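Local coordinates for protein putative NADP oxidoreductase BF3122 (Bacteroides fragilis, PDB 3D1L) that probably acts as an NADP-dependent oxidoreductase, pairing a Rossmann-type nucleotide-binding region with a largely helical region that meets a second subunit, at residues 27-31 against 32-36; 43-46 against 47-51; 177-181 against 182-186; 202-205 against 206-209. All coordinates share one frame; numbering follows the deposited sequence. Where two conformers were deposited one is given.

Contact 1: 27-31 against 32-36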
# COMPACT_ATOMS: atom_id res chain seq x y z
N LYS B 27 4.15 19.78 14.12
CA LYS B 27 3.07 20.48 13.40
C LYS B 27 1.71 20.35 14.10
O LYS B 27 0.98 21.33 14.21
CB LYS B 27 2.99 20.01 11.95
CG LYS B 27 4.13 20.56 11.05
CD LYS B 27 4.38 19.67 9.80
CE LYS B 27 3.37 19.91 8.69
NZ LYS B 27 3.75 19.25 7.39
N ALA B 28 1.40 19.15 14.60
CA ALA B 28 0.16 18.90 15.30
C ALA B 28 0.08 19.72 16.61
O ALA B 28 -0.96 20.30 16.91
CB ALA B 28 -0.01 17.42 15.57
N LEU B 29 1.19 19.79 17.35
CA LEU B 29 1.26 20.64 18.56
C LEU B 29 1.07 22.12 18.24
O LEU B 29 0.27 22.77 18.89
CB LEU B 29 2.58 20.43 19.29
CG LEU B 29 2.77 19.04 19.92
CD1 LEU B 29 4.27 18.77 20.17
CD2 LEU B 29 1.95 18.97 21.21
N TYR B 30 1.82 22.62 17.26
CA TYR B 30 1.71 24.00 16.73
C TYR B 30 0.29 24.39 16.26
O TYR B 30 -0.20 25.49 16.54
CB TYR B 30 2.74 24.15 15.59
CG TYR B 30 2.63 25.39 14.76
CD1 TYR B 30 3.07 26.62 15.25
CD2 TYR B 30 2.11 25.33 13.46
CE1 TYR B 30 2.99 27.75 14.48
CE2 TYR B 30 2.03 26.47 12.68
CZ TYR B 30 2.47 27.68 13.19
OH TYR B 30 2.39 28.82 12.43
N ARG B 31 -0.36 23.48 15.54
CA ARG B 31 -1.74 23.70 15.08
C ARG B 31 -2.74 23.75 16.22
O ARG B 31 -3.77 24.44 16.13
CB ARG B 31 -2.15 22.65 14.05
CG ARG B 31 -1.50 22.88 12.69
CD ARG B 31 -1.57 21.65 11.81
NE ARG B 31 -0.93 21.94 10.53
CZ ARG B 31 -0.36 21.03 9.73
NH1 ARG B 31 -0.31 19.75 10.08
NH2 ARG B 31 0.19 21.42 8.59
N LYS B 32 -2.46 23.02 17.29
CA LYS B 32 -3.32 23.03 18.47
C LYS B 32 -3.03 24.20 19.40
O LYS B 32 -3.72 24.39 20.42
CB LYS B 32 -3.25 21.70 19.22
CG LYS B 32 -4.06 20.61 18.54
CD LYS B 32 -5.57 20.95 18.44
CE LYS B 32 -6.27 19.98 17.49
NZ LYS B 32 -7.76 20.13 17.53
N GLY B 33 -2.02 24.99 19.05
CA GLY B 33 -1.75 26.23 19.75
C GLY B 33 -0.64 26.14 20.77
O GLY B 33 -0.45 27.08 21.53
N PHE B 34 0.10 25.02 20.78
CA PHE B 34 1.27 24.88 21.66
C PHE B 34 2.43 25.73 21.17
O PHE B 34 2.51 26.07 19.99
CB PHE B 34 1.74 23.43 21.79
CG PHE B 34 0.87 22.59 22.69
CD1 PHE B 34 -0.26 21.96 22.19
CD2 PHE B 34 1.20 22.44 24.04
CE1 PHE B 34 -1.07 21.20 23.03
CE2 PHE B 34 0.40 21.68 24.89
CZ PHE B 34 -0.74 21.06 24.38
N ARG B 35 3.33 26.06 22.09
CA ARG B 35 4.48 26.90 21.84
C ARG B 35 5.75 26.05 21.71
O ARG B 35 6.28 25.54 22.69
CB ARG B 35 4.62 27.93 22.95
CG ARG B 35 5.75 28.93 22.75
CD ARG B 35 5.55 30.15 23.67
NE ARG B 35 6.81 30.66 24.23
CZ ARG B 35 7.11 30.70 25.53
NH1 ARG B 35 6.25 30.27 26.45
NH2 ARG B 35 8.29 31.18 25.93
N ILE B 36 6.22 25.92 20.48
CA ILE B 36 7.48 25.24 20.22
C ILE B 36 8.54 26.33 20.16
O ILE B 36 8.56 27.13 19.23
CB ILE B 36 7.40 24.40 18.90
CG1 ILE B 36 6.39 23.26 19.11
CG2 ILE B 36 8.75 23.81 18.57
CD1 ILE B 36 5.38 23.20 18.06
O HOH W 1 0.87 27.43 18.03

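Contact 2: 43-46 against 47-51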
# COMPACT_ATOMS: atom_id res chain seq x y z
N THR B 43 21.66 18.36 11.53
CA THR B 43 21.91 19.09 10.28
C THR B 43 21.08 20.37 10.13
O THR B 43 19.89 20.37 10.41
CB THR B 43 21.73 18.19 9.03
OG1 THR B 43 20.39 17.67 9.01
CG2 THR B 43 22.72 17.00 9.04
N GLU B 44 21.72 21.44 9.69
CA GLU B 44 21.07 22.73 9.56
C GLU B 44 19.78 22.71 8.73
O GLU B 44 18.80 23.34 9.09
CB GLU B 44 22.07 23.77 9.02
CG GLU B 44 21.44 25.14 8.86
CD GLU B 44 22.41 26.26 9.12
OE1 GLU B 44 23.48 26.28 8.47
OE2 GLU B 44 22.08 27.15 9.95
N GLU B 45 19.81 21.99 7.63
CA GLU B 45 18.67 21.88 6.70
C GLU B 45 17.42 21.35 7.41
O GLU B 45 16.31 21.88 7.21
CB GLU B 45 19.08 20.96 5.54
CG GLU B 45 18.04 20.70 4.45
CD GLU B 45 18.56 19.72 3.40
OE1 GLU B 45 18.45 18.49 3.60
OE2 GLU B 45 19.06 20.19 2.36
N SER B 46 17.59 20.30 8.22
CA SER B 46 16.47 19.66 8.94
C SER B 46 15.96 20.50 10.10
O SER B 46 14.74 20.62 10.31
CB SER B 46 16.87 18.28 9.45
OG SER B 46 17.21 17.45 8.35
N ALA B 47 16.89 21.10 10.85
CA ALA B 47 16.54 21.99 11.94
C ALA B 47 15.74 23.20 11.39
O ALA B 47 14.67 23.51 11.89
CB ALA B 47 17.81 22.44 12.66
N ARG B 48 16.23 23.82 10.32
CA ARG B 48 15.60 25.00 9.73
C ARG B 48 14.24 24.70 9.11
O ARG B 48 13.27 25.40 9.37
CB ARG B 48 16.51 25.65 8.68
CG ARG B 48 15.94 26.94 8.05
CD ARG B 48 16.66 27.37 6.77
NE ARG B 48 17.06 26.24 5.94
CZ ARG B 48 18.31 25.96 5.59
NH1 ARG B 48 19.32 26.74 6.00
NH2 ARG B 48 18.57 24.90 4.83
N GLU B 49 14.17 23.67 8.29
CA GLU B 49 12.92 23.26 7.64
C GLU B 49 11.83 23.13 8.67
O GLU B 49 10.75 23.71 8.53
CB GLU B 49 13.08 21.94 6.87
CG GLU B 49 13.65 22.12 5.49
CD GLU B 49 13.87 20.80 4.75
OE1 GLU B 49 14.42 20.88 3.61
OE2 GLU B 49 13.49 19.70 5.27
N LEU B 50 12.11 22.40 9.74
CA LEU B 50 11.09 22.22 10.76
C LEU B 50 10.77 23.52 11.53
O LEU B 50 9.61 23.80 11.81
CB LEU B 50 11.41 21.06 11.73
CG LEU B 50 10.33 20.84 12.81
CD1 LEU B 50 8.88 20.75 12.21
CD2 LEU B 50 10.66 19.60 13.63
N ALA B 51 11.79 24.29 11.89
CA ALA B 51 11.57 25.52 12.67
C ALA B 51 10.70 26.54 11.96
O ALA B 51 9.90 27.24 12.58
CB ALA B 51 12.90 26.14 13.06

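Contact 3: 177-181 against 182-186. With MPR (2-mercapto-propion aldehyde), chain E.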
# COMPACT_ATOMS: atom_id res chain seq x y z
N ALA B 177 4.99 -5.62 16.34
CA ALA B 177 3.84 -5.85 15.47
C ALA B 177 3.70 -4.75 14.40
O ALA B 177 3.31 -5.02 13.27
CB ALA B 177 2.57 -5.97 16.33
N ALA B 178 4.03 -3.51 14.75
CA ALA B 178 3.95 -2.36 13.83
C ALA B 178 5.01 -2.47 12.76
O ALA B 178 4.85 -1.91 11.68
CB ALA B 178 4.13 -1.03 14.61
N VAL B 179 6.14 -3.11 13.05
CA VAL B 179 7.14 -3.23 11.99
C VAL B 179 6.59 -4.12 10.87
O VAL B 179 6.72 -3.78 9.67
CB VAL B 179 8.54 -3.72 12.50
CG1 VAL B 179 9.44 -4.07 11.30
CG2 VAL B 179 9.20 -2.69 13.39
N PHE B 180 5.96 -5.25 11.24
CA PHE B 180 5.23 -6.07 10.25
C PHE B 180 4.15 -5.28 9.57
O PHE B 180 4.03 -5.23 8.34
CB PHE B 180 4.60 -7.30 10.92
CG PHE B 180 5.60 -8.37 11.25
CD1 PHE B 180 5.92 -9.34 10.31
CD2 PHE B 180 6.25 -8.37 12.48
CE1 PHE B 180 6.87 -10.34 10.61
CE2 PHE B 180 7.20 -9.36 12.79
CZ PHE B 180 7.51 -10.34 11.84
N THR B 181 3.32 -4.66 10.40
CA THR B 181 2.13 -4.00 9.88
C THR B 181 2.44 -2.88 8.91
O THR B 181 1.72 -2.72 7.92
CB THR B 181 1.24 -3.48 11.01
OG1 THR B 181 0.77 -4.60 11.75
CG2 THR B 181 0.05 -2.75 10.42
N CYS B 182 3.47 -2.09 9.21
CA CYS B 182 3.75 -0.87 8.42
C CYS B 182 4.97 -0.99 7.54
O CYS B 182 4.94 -0.64 6.35
CB CYS B 182 4.02 0.32 9.35
SG CYS B 182 2.68 0.89 10.42
N ASN B 183 6.09 -1.37 8.15
CA ASN B 183 7.38 -1.33 7.48
C ASN B 183 7.46 -2.40 6.40
O ASN B 183 7.82 -2.09 5.26
CB ASN B 183 8.53 -1.54 8.48
CG ASN B 183 8.65 -0.40 9.49
OD1 ASN B 183 9.35 -0.55 10.49
ND2 ASN B 183 7.98 0.72 9.23
N PHE B 184 7.14 -3.64 6.78
CA PHE B 184 7.23 -4.78 5.85
C PHE B 184 6.13 -4.70 4.77
O PHE B 184 6.32 -5.12 3.64
CB PHE B 184 7.18 -6.12 6.58
CG PHE B 184 8.34 -6.35 7.53
CD1 PHE B 184 9.47 -5.55 7.49
CD2 PHE B 184 8.30 -7.40 8.45
CE1 PHE B 184 10.54 -5.78 8.36
CE2 PHE B 184 9.37 -7.64 9.32
CZ PHE B 184 10.49 -6.83 9.28
N THR B 185 4.97 -4.20 5.16
CA THR B 185 3.87 -4.00 4.24
C THR B 185 4.25 -2.99 3.16
O THR B 185 4.09 -3.26 1.97
CB THR B 185 2.62 -3.53 4.98
OG1 THR B 185 2.05 -4.64 5.71
CG2 THR B 185 1.56 -3.01 3.95
N ASN B 186 4.78 -1.84 3.57
CA ASN B 186 5.21 -0.85 2.58
C ASN B 186 6.30 -1.43 1.68
O ASN B 186 6.32 -1.16 0.48
CB ASN B 186 5.69 0.46 3.24
CG ASN B 186 6.04 1.52 2.22
OD1 ASN B 186 5.17 2.23 1.71
ND2 ASN B 186 7.32 1.60 1.89
C1 MPR E . 7.61 1.48 13.30
O MPR E . 8.72 1.18 12.78
C2 MPR E . 6.25 1.34 12.67
C3 MPR E . 5.13 2.20 13.24
S3 MPR E . 3.85 2.55 12.00

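Contact 4: 202-205 against 206-209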
# COMPACT_ATOMS: atom_id res chain seq x y z
N PRO B 202 3.44 1.58 -14.43
CA PRO B 202 3.49 2.42 -13.23
C PRO B 202 2.97 1.69 -11.98
O PRO B 202 2.09 0.82 -12.08
CB PRO B 202 2.61 3.61 -13.59
CG PRO B 202 1.68 3.11 -14.65
CD PRO B 202 2.31 1.92 -15.31
N PHE B 203 3.52 2.06 -10.83
CA PHE B 203 3.12 1.46 -9.56
C PHE B 203 1.64 1.69 -9.28
O PHE B 203 0.98 0.84 -8.70
CB PHE B 203 3.97 2.02 -8.42
CG PHE B 203 3.36 1.81 -7.07
CD1 PHE B 203 3.34 0.53 -6.49
CD2 PHE B 203 2.74 2.88 -6.39
CE1 PHE B 203 2.73 0.33 -5.24
CE2 PHE B 203 2.14 2.69 -5.13
CZ PHE B 203 2.13 1.42 -4.56
N ASP B 204 1.14 2.83 -9.73
CA ASP B 204 -0.22 3.31 -9.45
C ASP B 204 -1.35 2.33 -9.75
O ASP B 204 -2.42 2.45 -9.15
CB ASP B 204 -0.46 4.61 -10.23
CG ASP B 204 0.58 5.68 -9.90
OD1 ASP B 204 0.47 6.32 -8.82
OD2 ASP B 204 1.52 5.86 -10.73
N VAL B 205 -1.12 1.39 -10.66
CA VAL B 205 -2.14 0.38 -11.01
C VAL B 205 -2.46 -0.55 -9.83
O VAL B 205 -3.43 -1.31 -9.86
CB VAL B 205 -1.73 -0.50 -12.26
CG1 VAL B 205 -1.59 0.35 -13.50
CG2 VAL B 205 -0.45 -1.33 -12.01
N MSE B 206 -1.63 -0.47 -8.79
CA MSE B 206 -1.75 -1.32 -7.62
C MSE B 206 -2.66 -0.70 -6.56
O MSE B 206 -3.18 -1.41 -5.71
CB MSE B 206 -0.36 -1.58 -7.02
CG MSE B 206 0.53 -2.54 -7.82
SE MSE B 206 -0.10 -4.39 -7.93
CE MSE B 206 -0.51 -4.37 -9.80
N LEU B 207 -2.86 0.61 -6.62
CA LEU B 207 -3.57 1.35 -5.57
C LEU B 207 -4.96 0.82 -5.20
O LEU B 207 -5.23 0.64 -4.02
CB LEU B 207 -3.58 2.87 -5.83
CG LEU B 207 -2.21 3.58 -5.83
CD1 LEU B 207 -2.33 5.03 -6.36
CD2 LEU B 207 -1.51 3.53 -4.46
N PRO B 208 -5.85 0.59 -6.20
CA PRO B 208 -7.13 -0.08 -5.93
C PRO B 208 -7.01 -1.36 -5.10
O PRO B 208 -7.82 -1.59 -4.19
CB PRO B 208 -7.64 -0.46 -7.34
CG PRO B 208 -7.07 0.55 -8.24
CD PRO B 208 -5.73 0.97 -7.62
N LEU B 209 -6.02 -2.20 -5.42
CA LEU B 209 -5.80 -3.47 -4.73
C LEU B 209 -5.23 -3.27 -3.33
O LEU B 209 -5.58 -3.99 -2.39
CB LEU B 209 -4.89 -4.39 -5.57
CG LEU B 209 -5.37 -4.67 -7.01
CD1 LEU B 209 -4.37 -5.54 -7.76
CD2 LEU B 209 -6.71 -5.34 -7.01

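Contact 1: 27-31 against 32-36
Leu29 O gathers the end of the helix: Phe34 N donates to it over 2.9 Å at an N-H...O angle of 154°, and Lys32 N adds a weak bond. Beside it, Gly33 N donates to Tyr30 O at 3.1 Å. The bonds Phe34 N to Leu29 O and Gly33 N to Tyr30 O, with the positive phi of Gly33, make a Schellman motif. A water bridges Tyr30 O (2.7 Å) and Phe34 O, donating to both and holding the departing chain against the last turn. The reversal brings Phe34 and Ile36 back to Leu29 and Tyr30. Phe34 presents one ring face to Leu29 CD2, a CH-pi contact with the methyl 4.1 Å from the ring centroid, while Leu29 O lies in the ring plane at its edge. Further on, Ile36 CD1 tucks against Tyr30 CB at 3.7 Å. Phe34 and Leu29 both continue onto Ile155 of helix 146-157, whereas Tyr30 sends its hydroxyl to Glu55, and Lys27 and Arg31 share Glu131 in salt bridges. Helix carbonyls that lack the usual partners of a continuing helix thus find amides and water in the turn, and the chain enters strand 35-40 with Phe34 and Ile36 turned back onto the helix end.

Contact 2: 43-46 against 47-51
Thr43 O accepts from Ala47 N over 3.1 Å, almost straight at 174°, and so opens the first turn of helix 44-53. Thr43 stands at the N-cap position, yet its hydroxyl makes no capping bond; OG1 instead takes a weak bond from Ser46 OG at 3.3 Å. Glu44 comes next. Its carbonyl binds Arg48 N at 2.9 Å, while its side chain, with CG anti to the backbone N, runs out to Tyr58, whose hydroxyl is hydrogen-bonded to OE2. In the one of two conformers given, Arg48 bends at chi3, which lays one guanidinium face over Glu44 O and brings NH2 to 3.6 Å from Glu45 CA. Glu44 OE2 and Arg48 NH1 remain 4.8 Å apart, so any attraction between them acts at a distance rather than as a salt bridge. Glu45 repeats the backbone bond, its O receiving Glu49 N at 3.0 Å. Glu49 CB lies near this oxygen by the helix geometry, and a chi1 of -83° brings CG to 3.2 Å from Glu45 O as well. In the modelled conformer of Glu45 the two glutamates run side by side, pointing the same way, their carboxylate planes 6° apart; with Glu45 OE1 4.7 Å from Glu49 OE1, the like charges probably repel mildly. Ser46 completes the series, its O bound by Leu50 N. On the inner side, Ala47 rests on Ser41 and Tyr58, and Leu50 on Thr23 and Ala26 of helix 20-31. The whole is a regular alpha-helical start, belonging to the second beta-alpha-beta unit of a Rossmann-type fold, between strands 35-40 and 57-59.

Contact 3: 177-181 against 182-186
Phe180 and Phe184 meet in a T-shaped pair, the edge of Phe184 directed at the face of Phe180, with centroids 5.1 Å apart and planes at 79°. Each ring leaves the helix with CG anti to its own carbonyl carbon, but Phe184 has a chi2 of only -14°, which turns its edge to Phe180 and its face to Val179. Onto that face Val179 lays CG1, 3.8 Å from the centroid; a chi1 of 170° puts this methyl beside the carbonyl carbon and sends CG2 to the ligand side. Two threonines bend their hydroxyls back onto the helix: Thr181 OG1 donates to Ala177 O at 3.0 Å, and Thr185 OG1 to Thr181 O at 2.9 Å, so each buried hydroxyl has an acceptor within the helix. The backbone widens here, Phe184 N reaching Val179 O over 2.9 Å, five residues back. Cys182 turns SG toward the bound 2-mercapto-propion aldehyde, to whose S3 it is covalently linked, though at 2.6 Å the bond is stretched in the model. Ala178 CB lies 3.6 Å from ligand C3, and Asn183 also borders this pocket. Phe184 also makes an edge-to-face pair with Tyr255 of the second subunit. The arrangement is a pi-type turn within the long helix 168-198, set where a ligand pocket and the subunit interface adjoin.

Contact 4: 202-205 against 206-209
Phe203 O holds Met206 N over 2.9 Å at an N-H...O angle of 155°, a bond of a short 3-10 turn. Asp204 O follows with Leu207 N at 3.2 Å. Around the first of these bonds the packing is close. Met206, modelled as selenomethionine, brings CB to within 3.2 Å of Phe203 O, then bends at chi2 (-65°) and again at chi3, which returns its terminal CE to Val205 CG2 at 3.8 Å. Val205 and Met206 are both buried and lean together on Leu196 of helix 168-198, while Met206 also packs on Thr181 of the second subunit. The ring of Phe203 belongs to this packed side and spans Met206 and Leu207 without stacking on either: CE1 stands 4.0 Å from Met206 CB, and CE2 is 3.8 Å from Leu207 CD2, Phe203 and Leu207 crossing at about a right angle. Its remaining neighbours include Tyr189 and Ala193 of helix 168-198. The looser side begins at Asp204, which runs alongside Leu207 with OD1 3.9 Å from Leu207 CD1, a contact of mere proximity on a partly exposed edge that packs on Arg162 of the second subunit. Pro208, also partly exposed, has CD 3.9 Å from Asp204 O, and its ring packs on Thr125 of the second subunit. Such a tightened 3-10 turn leading into an alpha helix, here 207-219, brings Leu209 to a second pocket for 2-mercapto-propion aldehyde.

From the N terminus, the chain first meets contact 1, where helix 20-31 turns into strand 35-40, and that strand leads on to contact 2 at the start of helix 44-53. The two lie in successive beta-alpha-beta units of the Rossmann-type region, their centres about 17 Å apart. Far along the chain, contact 3 sits within helix 168-198, and contact 4 begins the next helix, 207-219; both touch the second subunit, and the nearest atoms of the two contacts are about 7 Å apart. Each contact closes only a short local turn, all four run in series, and none nests or crosses. Contacts 1 and 2 belong to the Rossmann-type part, which probably binds NADP, contacts 3 and 4 to the helical, dimer-forming part.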